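Local coordinates for protein tRNA-splicing endonuclease (Sulfolobus tokodaii, PDB 2CV8) that probably excises introns from precursor tRNAs, cutting at both splice sites to leave 2',3'-cyclic phosphate and 5'-hydroxyl ends, at residues R19-K23 with P36-I42; M24-G28 with R98-V103; V54-K58 with D72-Y77. The contacts are given in a common frame with arbitrary orientation. Numbering follows the deposited sequence.

Contact 1: residues R19-K23 with P36-I42; sequences RLIYK and PKSAEEI
Residues 19-23 form one regular helical turn, closed by a 3.0 Å hydrogen bond from Lys23 N to Arg19 O, inside the longer helix 15-25. Opposite them, residues 36-42 run as an irregular loop: extended at Pro36 (phi/psi -62/132), tightening into a short 3-10 turn at Ala39-Glu40, and extended again at Ile42 (-95/124). Ser38 O accepts from Glu41 N at 3.2 Å and Ala39 O from Ile42 N at 3.2 Å, which fixes this turn. The backbones come closest at Arg19 and Ala39, with CA atoms 5.0 Å apart, and 429 Å² is buried in total.

Two residues, one helical turn apart, grip the loop. Arg19 (chi1 m, the rest of the chain extended) donates to the carbonyl oxygen Ile42 O from both NE (2.6 Å) and NH2 (2.8 Å), a forked bond at the edge of the guanidinium. Arg19 NH1 also makes a long ion pair with Glu40 OE1 at 3.9 Å; that oxygen lies well out of the guanidinium plane, so only charge is at work. Tyr22 (chi1 t) points toward the loop and donates from OH to Pro36 O at 3.0 Å. Ile42 CD1 sits over the face of the Tyr22 ring, 3.7 Å from the centroid in a CH-pi contact, while Ala39 CB meets the ring edge 3.7 Å from Tyr22 CD2. Lys23 NZ, poorly ordered, reaches within 3.4 Å of Ala39 CB.

The contact is loop-on-helix packing in the N-terminal domain: the loop joining strands 29-30 and 46-49 folds back over helix 15-25, with Pro36 and Ile42 also resting on Pro30 of strand 29-30.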
loop_
_atom_site.group_PDB
_atom_site.type_symbol
_atom_site.label_atom_id
_atom_site.label_comp_id
_atom_site.label_asym_id
_atom_site.label_seq_id
_atom_site.Cartn_x
_atom_site.Cartn_y
_atom_site.Cartn_z
ATOM N N ARG B 19 -8.593 30.615 19.733
ATOM C CA ARG B 19 -7.638 31.216 18.801
ATOM C C ARG B 19 -6.180 30.904 19.126
ATOM O O ARG B 19 -5.347 30.840 18.223
ATOM C CB ARG B 19 -7.825 32.735 18.759
ATOM C CG ARG B 19 -9.088 33.173 18.051
ATOM C CD ARG B 19 -9.263 34.673 18.114
ATOM N NE ARG B 19 -10.393 35.121 17.305
ATOM C CZ ARG B 19 -10.797 36.384 17.227
ATOM N NH1 ARG B 19 -10.164 37.325 17.914
ATOM N NH2 ARG B 19 -11.826 36.707 16.451
ATOM N N LEU B 20 -5.872 30.732 20.410
ATOM C CA LEU B 20 -4.506 30.423 20.825
ATOM C C LEU B 20 -4.157 28.976 20.486
ATOM O O LEU B 20 -3.124 28.703 19.868
ATOM C CB LEU B 20 -4.337 30.665 22.327
ATOM C CG LEU B 20 -4.586 32.101 22.794
ATOM C CD1 LEU B 20 -4.301 32.210 24.280
ATOM C CD2 LEU B 20 -3.705 33.065 22.011
ATOM N N ILE B 21 -5.031 28.057 20.885
ATOM C CA ILE B 21 -4.838 26.639 20.617
ATOM C C ILE B 21 -4.713 26.396 19.109
ATOM O O ILE B 21 -3.969 25.521 18.663
ATOM C CB ILE B 21 -6.023 25.813 21.172
ATOM C CG1 ILE B 21 -6.108 25.990 22.696
ATOM C CG2 ILE B 21 -5.848 24.342 20.820
ATOM C CD1 ILE B 21 -7.337 25.391 23.345
ATOM N N TYR B 22 -5.442 27.182 18.326
ATOM C CA TYR B 22 -5.416 27.042 16.882
ATOM C C TYR B 22 -4.131 27.637 16.340
ATOM O O TYR B 22 -3.528 27.096 15.417
ATOM C CB TYR B 22 -6.615 27.754 16.260
ATOM C CG TYR B 22 -6.766 27.491 14.784
ATOM C CD1 TYR B 22 -7.213 26.253 14.316
ATOM C CD2 TYR B 22 -6.440 28.471 13.850
ATOM C CE1 TYR B 22 -7.336 25.999 12.951
ATOM C CE2 TYR B 22 -6.554 28.224 12.481
ATOM C CZ TYR B 22 -7.005 26.990 12.039
ATOM O OH TYR B 22 -7.133 26.766 10.688
ATOM N N LYS B 23 -3.714 28.762 16.910
ATOM C CA LYS B 23 -2.484 29.403 16.465
ATOM C C LYS B 23 -1.300 28.469 16.695
ATOM O O LYS B 23 -0.427 28.349 15.835
ATOM C CB LYS B 23 -2.256 30.724 17.211
ATOM C CG LYS B 23 -2.712 31.957 16.442
ATOM C CD LYS B 23 -2.288 33.247 17.129
ATOM C CE LYS B 23 -2.558 34.455 16.244
ATOM N NZ LYS B 23 -4.000 34.602 15.887
ATOM N N PRO B 36 -10.074 28.103 8.631
ATOM C CA PRO B 36 -9.628 29.490 8.795
ATOM C C PRO B 36 -8.204 29.728 8.289
ATOM O O PRO B 36 -7.284 28.970 8.623
ATOM C CB PRO B 36 -9.707 29.702 10.303
ATOM C CG PRO B 36 -10.722 28.709 10.749
ATOM C CD PRO B 36 -10.407 27.508 9.937
ATOM N N LYS B 37 -8.020 30.779 7.494
ATOM C CA LYS B 37 -6.688 31.110 6.998
ATOM C C LYS B 37 -5.835 31.370 8.241
ATOM O O LYS B 37 -4.767 30.785 8.412
ATOM C CB LYS B 37 -6.735 32.370 6.129
ATOM C CG LYS B 37 -7.622 32.256 4.897
ATOM C CD LYS B 37 -8.493 33.498 4.715
ATOM C CE LYS B 37 -7.667 34.775 4.631
ATOM N NZ LYS B 37 -6.806 34.819 3.417
ATOM N N SER B 38 -6.331 32.248 9.110
ATOM C CA SER B 38 -5.645 32.590 10.356
ATOM C C SER B 38 -6.589 32.415 11.541
ATOM O O SER B 38 -7.809 32.322 11.363
ATOM C CB SER B 38 -5.156 34.035 10.317
ATOM O OG SER B 38 -6.227 34.924 10.051
ATOM N N ALA B 39 -6.027 32.358 12.747
ATOM C CA ALA B 39 -6.842 32.209 13.948
ATOM C C ALA B 39 -7.604 33.519 14.141
ATOM O O ALA B 39 -8.554 33.620 14.920
ATOM C CB ALA B 39 -5.955 31.941 15.148
ATOM N N GLU B 40 -7.169 34.516 13.389
ATOM C CA GLU B 40 -7.737 35.842 13.430
ATOM C C GLU B 40 -9.201 35.830 12.990
ATOM O O GLU B 40 -10.015 36.610 13.488
ATOM C CB GLU B 40 -6.878 36.742 12.537
ATOM C CG GLU B 40 -6.921 38.216 12.847
ATOM C CD GLU B 40 -6.853 38.514 14.319
ATOM O OE1 GLU B 40 -7.908 38.427 14.986
ATOM O OE2 GLU B 40 -5.750 38.830 14.809
ATOM N N GLU B 41 -9.552 34.935 12.073
ATOM C CA GLU B 41 -10.937 34.870 11.606
ATOM C C GLU B 41 -11.824 33.860 12.341
ATOM O O GLU B 41 -12.895 33.508 11.859
ATOM C CB GLU B 41 -10.975 34.616 10.086
ATOM C CG GLU B 41 -10.027 33.540 9.572
ATOM C CD GLU B 41 -9.898 33.548 8.047
ATOM O OE1 GLU B 41 -10.926 33.367 7.355
ATOM O OE2 GLU B 41 -8.765 33.739 7.544
ATOM N N ILE B 42 -11.383 33.411 13.513
ATOM C CA ILE B 42 -12.147 32.452 14.313
ATOM C C ILE B 42 -12.995 33.195 15.343
ATOM O O ILE B 42 -12.469 33.968 16.149
ATOM C CB ILE B 42 -11.213 31.452 15.074
ATOM C CG1 ILE B 42 -10.469 30.560 14.076
ATOM C CG2 ILE B 42 -12.036 30.598 16.049
ATOM C CD1 ILE B 42 -9.480 29.586 14.719
#

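Contact 2: residues M24-G28 with R98-V103; sequences MGYYG and REKGYV
This is a buried, arginine-centred contact between domains: the end of helix 15-25 in the N-terminal domain meets the turn from helix 87-99 into strand 103-106 of the catalytic domain. It buries 210 Å², and the closest CA atoms, those of Gly25 and Val103, are 6.5 Å apart. Residues 24-28 leave a weakly bonded last turn at Tyr26, whose phi is positive (59/62), then extend through Tyr27 (-103/148); Met24 is modelled as selenomethionine.

On the other side, helix 87-99 ends in a Schellman motif, with Gly101 at positive phi (96/-1) and its N bonded to Arg98 O at 2.9 Å; the chain then runs extended through Tyr102 (-78/160) into the strand at Val103. Arg98 (chi1 t, chi2 p) directs its guanidinium flat onto the ring of Tyr27 (chi1 m), centres 3.8 Å and planes 24° apart. Arg98 CZ lies 3.8 Å from the Tyr27 ring centroid and 25° off the ring normal, a cation-pi pair. The modelled approach of Arg98 NH2 to Gly25 O, 2.3 Å, is too short to be relied on. Val103 (chi1 t), pointing toward the other segment, brings CG1 to 3.8 Å from Tyr26 CB.

Val103 also pairs through its backbone with Tyr117, a predicted active-site residue; the side chains of Val103 and Tyr117 are about 4 Å apart. Beyond the interface, Lys100 forms a salt bridge with the C-terminal carboxylate of Met180 of the second subunit.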
loop_
_atom_site.group_PDB
_atom_site.type_symbol
_atom_site.label_atom_id
_atom_site.label_comp_id
_atom_site.label_asym_id
_atom_site.label_seq_id
_atom_site.Cartn_x
_atom_site.Cartn_y
_atom_site.Cartn_z
HETATM N N MSE B 24 -1.289 27.809 17.853
HETATM C CA MSE B 24 -0.220 26.881 18.211
HETATM C C MSE B 24 0.279 26.085 17.003
HETATM O O MSE B 24 1.482 26.005 16.754
HETATM C CB MSE B 24 -0.697 25.907 19.297
HETATM C CG MSE B 24 -0.909 26.521 20.677
HETATM SE SE MSE B 24 -1.472 25.202 22.012
HETATM C CE MSE B 24 0.044 24.009 21.817
ATOM N N GLY B 25 -0.646 25.498 16.252
ATOM C CA GLY B 25 -0.253 24.721 15.096
ATOM C C GLY B 25 -1.409 24.140 14.315
ATOM O O GLY B 25 -1.353 23.004 13.875
ATOM N N TYR B 26 -2.457 24.926 14.124
ATOM C CA TYR B 26 -3.626 24.470 13.381
ATOM C C TYR B 26 -4.278 23.231 13.986
ATOM O O TYR B 26 -4.345 22.176 13.360
ATOM C CB TYR B 26 -3.254 24.194 11.921
ATOM C CG TYR B 26 -2.662 25.394 11.214
ATOM C CD1 TYR B 26 -1.292 25.655 11.268
ATOM C CD2 TYR B 26 -3.475 26.278 10.497
ATOM C CE1 TYR B 26 -0.740 26.761 10.624
ATOM C CE2 TYR B 26 -2.935 27.392 9.849
ATOM C CZ TYR B 26 -1.563 27.626 9.915
ATOM O OH TYR B 26 -1.013 28.708 9.259
ATOM N N TYR B 27 -4.748 23.371 15.220
ATOM C CA TYR B 27 -5.428 22.289 15.903
ATOM C C TYR B 27 -6.929 22.577 15.878
ATOM O O TYR B 27 -7.347 23.738 15.905
ATOM C CB TYR B 27 -4.972 22.190 17.361
ATOM C CG TYR B 27 -3.555 21.705 17.554
ATOM C CD1 TYR B 27 -2.479 22.584 17.478
ATOM C CD2 TYR B 27 -3.291 20.364 17.816
ATOM C CE1 TYR B 27 -1.179 22.136 17.664
ATOM C CE2 TYR B 27 -1.993 19.904 17.995
ATOM C CZ TYR B 27 -0.947 20.791 17.920
ATOM O OH TYR B 27 0.332 20.325 18.104
ATOM N N GLY B 28 -7.734 21.523 15.831
ATOM C CA GLY B 28 -9.173 21.687 15.829
ATOM C C GLY B 28 -9.759 22.476 14.674
ATOM O O GLY B 28 -9.041 23.020 13.829
ATOM N N ARG B 98 3.067 14.417 14.562
ATOM C CA ARG B 98 3.010 15.716 15.201
ATOM C C ARG B 98 4.332 15.973 15.938
ATOM O O ARG B 98 4.909 17.059 15.861
ATOM C CB ARG B 98 1.838 15.747 16.179
ATOM C CG ARG B 98 1.271 17.113 16.386
ATOM C CD ARG B 98 0.360 17.522 15.246
ATOM N NE ARG B 98 0.290 18.977 15.152
ATOM C CZ ARG B 98 -0.705 19.660 14.597
ATOM N NH1 ARG B 98 -1.748 19.040 14.078
ATOM N NH2 ARG B 98 -0.650 20.975 14.556
ATOM N N GLU B 99 4.819 14.948 16.630
ATOM C CA GLU B 99 6.059 15.045 17.385
ATOM C C GLU B 99 7.243 15.334 16.474
ATOM O O GLU B 99 8.239 15.916 16.902
ATOM C CB GLU B 99 6.298 13.750 18.162
ATOM C CG GLU B 99 7.143 13.939 19.409
ATOM C CD GLU B 99 6.474 14.814 20.457
ATOM O OE1 GLU B 99 7.132 15.159 21.459
ATOM O OE2 GLU B 99 5.289 15.157 20.286
ATOM N N LYS B 100 7.125 14.929 15.215
ATOM C CA LYS B 100 8.178 15.155 14.231
ATOM C C LYS B 100 8.080 16.538 13.605
ATOM O O LYS B 100 8.867 16.884 12.724
ATOM C CB LYS B 100 8.136 14.082 13.135
ATOM C CG LYS B 100 8.733 12.770 13.577
ATOM C CD LYS B 100 8.647 11.687 12.517
ATOM C CE LYS B 100 9.140 10.356 13.091
ATOM N NZ LYS B 100 8.951 9.223 12.153
ATOM N N GLY B 101 7.101 17.319 14.043
ATOM C CA GLY B 101 6.971 18.667 13.524
ATOM C C GLY B 101 6.010 18.933 12.385
ATOM O O GLY B 101 5.889 20.076 11.951
ATOM N N TYR B 102 5.338 17.905 11.879
ATOM C CA TYR B 102 4.386 18.131 10.796
ATOM C C TYR B 102 3.104 18.702 11.404
ATOM O O TYR B 102 2.866 18.580 12.607
ATOM C CB TYR B 102 4.035 16.824 10.070
ATOM C CG TYR B 102 5.179 16.099 9.396
ATOM C CD1 TYR B 102 6.076 15.328 10.132
ATOM C CD2 TYR B 102 5.340 16.149 8.006
ATOM C CE1 TYR B 102 7.102 14.618 9.502
ATOM C CE2 TYR B 102 6.362 15.442 7.371
ATOM C CZ TYR B 102 7.240 14.675 8.122
ATOM O OH TYR B 102 8.247 13.954 7.500
ATOM N N VAL B 103 2.301 19.349 10.572
ATOM C CA VAL B 103 1.019 19.871 11.004
ATOM C C VAL B 103 0.057 18.809 10.464
ATOM O O VAL B 103 -0.029 18.582 9.261
ATOM C CB VAL B 103 0.738 21.252 10.379
ATOM C CG1 VAL B 103 -0.632 21.765 10.781
ATOM C CG2 VAL B 103 1.782 22.224 10.857
#

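Contact 3: residues V54-K58 with D72-Y77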
loop_
_atom_site.group_PDB
_atom_site.type_symbol
_atom_site.label_atom_id
_atom_site.label_comp_id
_atom_site.label_asym_id
_atom_site.label_seq_id
_atom_site.Cartn_x
_atom_site.Cartn_y
_atom_site.Cartn_z
ATOM N N VAL B 54 -6.155 14.589 23.321
ATOM C CA VAL B 54 -5.280 13.709 24.071
ATOM C C VAL B 54 -3.830 14.132 23.837
ATOM O O VAL B 54 -3.017 14.120 24.762
ATOM C CB VAL B 54 -5.501 12.212 23.661
ATOM C CG1 VAL B 54 -4.470 11.308 24.337
ATOM C CG2 VAL B 54 -6.902 11.768 24.069
ATOM N N TYR B 55 -3.508 14.523 22.606
ATOM C CA TYR B 55 -2.149 14.958 22.294
ATOM C C TYR B 55 -1.801 16.216 23.088
ATOM O O TYR B 55 -0.791 16.247 23.802
ATOM C CB TYR B 55 -1.993 15.255 20.800
ATOM C CG TYR B 55 -0.583 15.665 20.427
ATOM C CD1 TYR B 55 0.491 14.807 20.659
ATOM C CD2 TYR B 55 -0.315 16.923 19.888
ATOM C CE1 TYR B 55 1.796 15.187 20.370
ATOM C CE2 TYR B 55 0.993 17.317 19.596
ATOM C CZ TYR B 55 2.041 16.437 19.843
ATOM O OH TYR B 55 3.335 16.799 19.577
ATOM N N LEU B 56 -2.644 17.245 22.959
ATOM C CA LEU B 56 -2.432 18.507 23.658
ATOM C C LEU B 56 -2.328 18.339 25.173
ATOM O O LEU B 56 -1.515 19.002 25.830
ATOM C CB LEU B 56 -3.550 19.491 23.319
ATOM C CG LEU B 56 -3.550 19.948 21.857
ATOM C CD1 LEU B 56 -4.699 20.927 21.625
ATOM C CD2 LEU B 56 -2.208 20.594 21.515
ATOM N N VAL B 57 -3.153 17.463 25.734
ATOM C CA VAL B 57 -3.092 17.223 27.165
ATOM C C VAL B 57 -1.701 16.685 27.496
ATOM O O VAL B 57 -1.017 17.200 28.380
ATOM C CB VAL B 57 -4.142 16.193 27.607
ATOM C CG1 VAL B 57 -3.768 15.631 28.970
ATOM C CG2 VAL B 57 -5.525 16.844 27.648
ATOM N N LYS B 58 -1.287 15.651 26.772
ATOM C CA LYS B 58 0.016 15.041 26.979
ATOM C C LYS B 58 1.124 16.076 26.816
ATOM O O LYS B 58 2.175 15.972 27.444
ATOM C CB LYS B 58 0.223 13.905 25.978
ATOM C CG LYS B 58 1.556 13.188 26.084
ATOM C CD LYS B 58 1.841 12.442 24.788
ATOM C CE LYS B 58 3.199 11.751 24.801
ATOM N NZ LYS B 58 3.210 10.538 25.662
ATOM N N ASP B 72 -7.409 13.196 33.005
ATOM C CA ASP B 72 -5.998 13.302 32.648
ATOM C C ASP B 72 -5.726 12.447 31.423
ATOM O O ASP B 72 -6.647 11.859 30.856
ATOM C CB ASP B 72 -5.096 12.862 33.807
ATOM C CG ASP B 72 -5.339 11.433 34.234
ATOM O OD1 ASP B 72 -4.533 10.925 35.038
ATOM O OD2 ASP B 72 -6.330 10.817 33.779
ATOM N N PHE B 73 -4.463 12.379 31.019
ATOM C CA PHE B 73 -4.068 11.600 29.843
ATOM C C PHE B 73 -4.523 10.135 29.847
ATOM O O PHE B 73 -5.095 9.662 28.871
ATOM C CB PHE B 73 -2.551 11.646 29.675
ATOM C CG PHE B 73 -2.060 10.959 28.438
ATOM C CD1 PHE B 73 -2.104 11.602 27.212
ATOM C CD2 PHE B 73 -1.560 9.661 28.498
ATOM C CE1 PHE B 73 -1.657 10.961 26.061
ATOM C CE2 PHE B 73 -1.113 9.012 27.358
ATOM C CZ PHE B 73 -1.160 9.661 26.135
ATOM N N GLU B 74 -4.254 9.421 30.938
ATOM C CA GLU B 74 -4.627 8.016 31.055
ATOM C C GLU B 74 -6.117 7.824 30.825
ATOM O O GLU B 74 -6.528 6.917 30.104
ATOM C CB GLU B 74 -4.257 7.473 32.440
ATOM C CG GLU B 74 -2.758 7.421 32.749
ATOM C CD GLU B 74 -2.104 8.794 32.815
ATOM O OE1 GLU B 74 -1.924 9.424 31.754
ATOM O OE2 GLU B 74 -1.769 9.249 33.928
ATOM N N ARG B 75 -6.930 8.675 31.440
ATOM C CA ARG B 75 -8.379 8.570 31.294
ATOM C C ARG B 75 -8.862 8.970 29.908
ATOM O O ARG B 75 -9.706 8.293 29.319
ATOM C CB ARG B 75 -9.084 9.414 32.366
ATOM C CG ARG B 75 -9.380 8.650 33.657
ATOM C CD ARG B 75 -10.628 7.787 33.507
ATOM N NE ARG B 75 -11.829 8.614 33.403
ATOM C CZ ARG B 75 -13.026 8.163 33.041
ATOM N NH1 ARG B 75 -13.197 6.883 32.740
ATOM N NH2 ARG B 75 -14.053 8.997 32.972
ATOM N N LEU B 76 -8.329 10.071 29.390
ATOM C CA LEU B 76 -8.718 10.534 28.070
ATOM C C LEU B 76 -8.339 9.507 27.028
ATOM O O LEU B 76 -9.139 9.180 26.158
ATOM C CB LEU B 76 -8.054 11.868 27.750
ATOM C CG LEU B 76 -8.922 13.076 28.076
ATOM C CD1 LEU B 76 -8.122 14.355 27.906
ATOM C CD2 LEU B 76 -10.135 13.064 27.158
ATOM N N TYR B 77 -7.115 8.997 27.112
ATOM C CA TYR B 77 -6.668 7.991 26.159
ATOM C C TYR B 77 -7.657 6.825 26.185
ATOM O O TYR B 77 -8.146 6.381 25.147
ATOM C CB TYR B 77 -5.275 7.476 26.520
ATOM C CG TYR B 77 -4.668 6.589 25.457
ATOM C CD1 TYR B 77 -3.931 7.129 24.405
ATOM C CD2 TYR B 77 -4.854 5.208 25.488
ATOM C CE1 TYR B 77 -3.396 6.314 23.413
ATOM C CE2 TYR B 77 -4.326 4.385 24.500
ATOM C CZ TYR B 77 -3.599 4.942 23.465
ATOM O OH TYR B 77 -3.095 4.127 22.473
#
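Two helical turns lie side by side here, their short axes almost exactly antiparallel (171°) and 9.7 Å apart at closest approach. Register is set at both ends, by CA distances of 6.2 Å for Val54 to Leu76 and 6.1 Å for Lys58 to Phe73. The facing positions follow i, i+3, i+4 spacing on each helix: Val54, Val57 and Lys58 against Phe73, Leu76 and Tyr77.

Val54 fits a hollow lined by three residues, its CG1 lying 3.3 Å from Phe73 CE1 and 4.2 Å from Tyr77 CD1 at the ring edge, while its CG2 rests 3.9 Å from Leu76 CB. One turn on, Val57 splits its two methyls: CG2 meets Leu76 CD1 at 3.6 Å, and CG1 settles 3.9 Å from Phe73 N, against the start of the second helix. Phe73 fills the reciprocal gap. With chi1 t its ring reaches across to the first helix and lodges between Val54 and Lys58, touching Lys58 CB through Phe73 CE1 at 3.5 Å. The side-chain contacts are between carbon atoms, Lys58 taking part through its aliphatic CB, and 337 Å² is buried. Asp72 shapes the second helix's beginning as N-cap, its OD2 accepting from Arg75 N at 3.2 Å.

Helices 50-58 and 73-83 pack as an antiparallel pair, and between them in sequence the antiparallel neighbours 63-66 and 69-71 form a beta hairpin. Val57 and Leu76 both lean on Ile64 of strand 63-66, Phe73 and Lys58 touch Tyr91 of helix 87-99, and Tyr77 packs edge-to-face with Phe87 at the beginning of that helix.

Overall arrangement
From the N terminus, helix 15-25 carries 19-23 of contact 1 and ends in 24-28 of contact 2. Contact 1 closes a short loop when the chain returns at 36-42; because 24-28 lies inside that loop and its partner 98-103 far beyond it, contacts 1 and 2 cross. Contact 3 follows contact 1 in series and is nested within the long loop that contact 2 closes. The Tyr22 ring packs on the backbone carbonyl of Tyr27, joining contacts 1 and 2, and Ile21 touches Leu56 of contact 3. Tyr55 of contact 3 packs against Arg98 and Tyr27 of contact 2, and its OH probably hydrogen-bonds Glu99. The N-terminal domain is thereby tied to the catalytic domain.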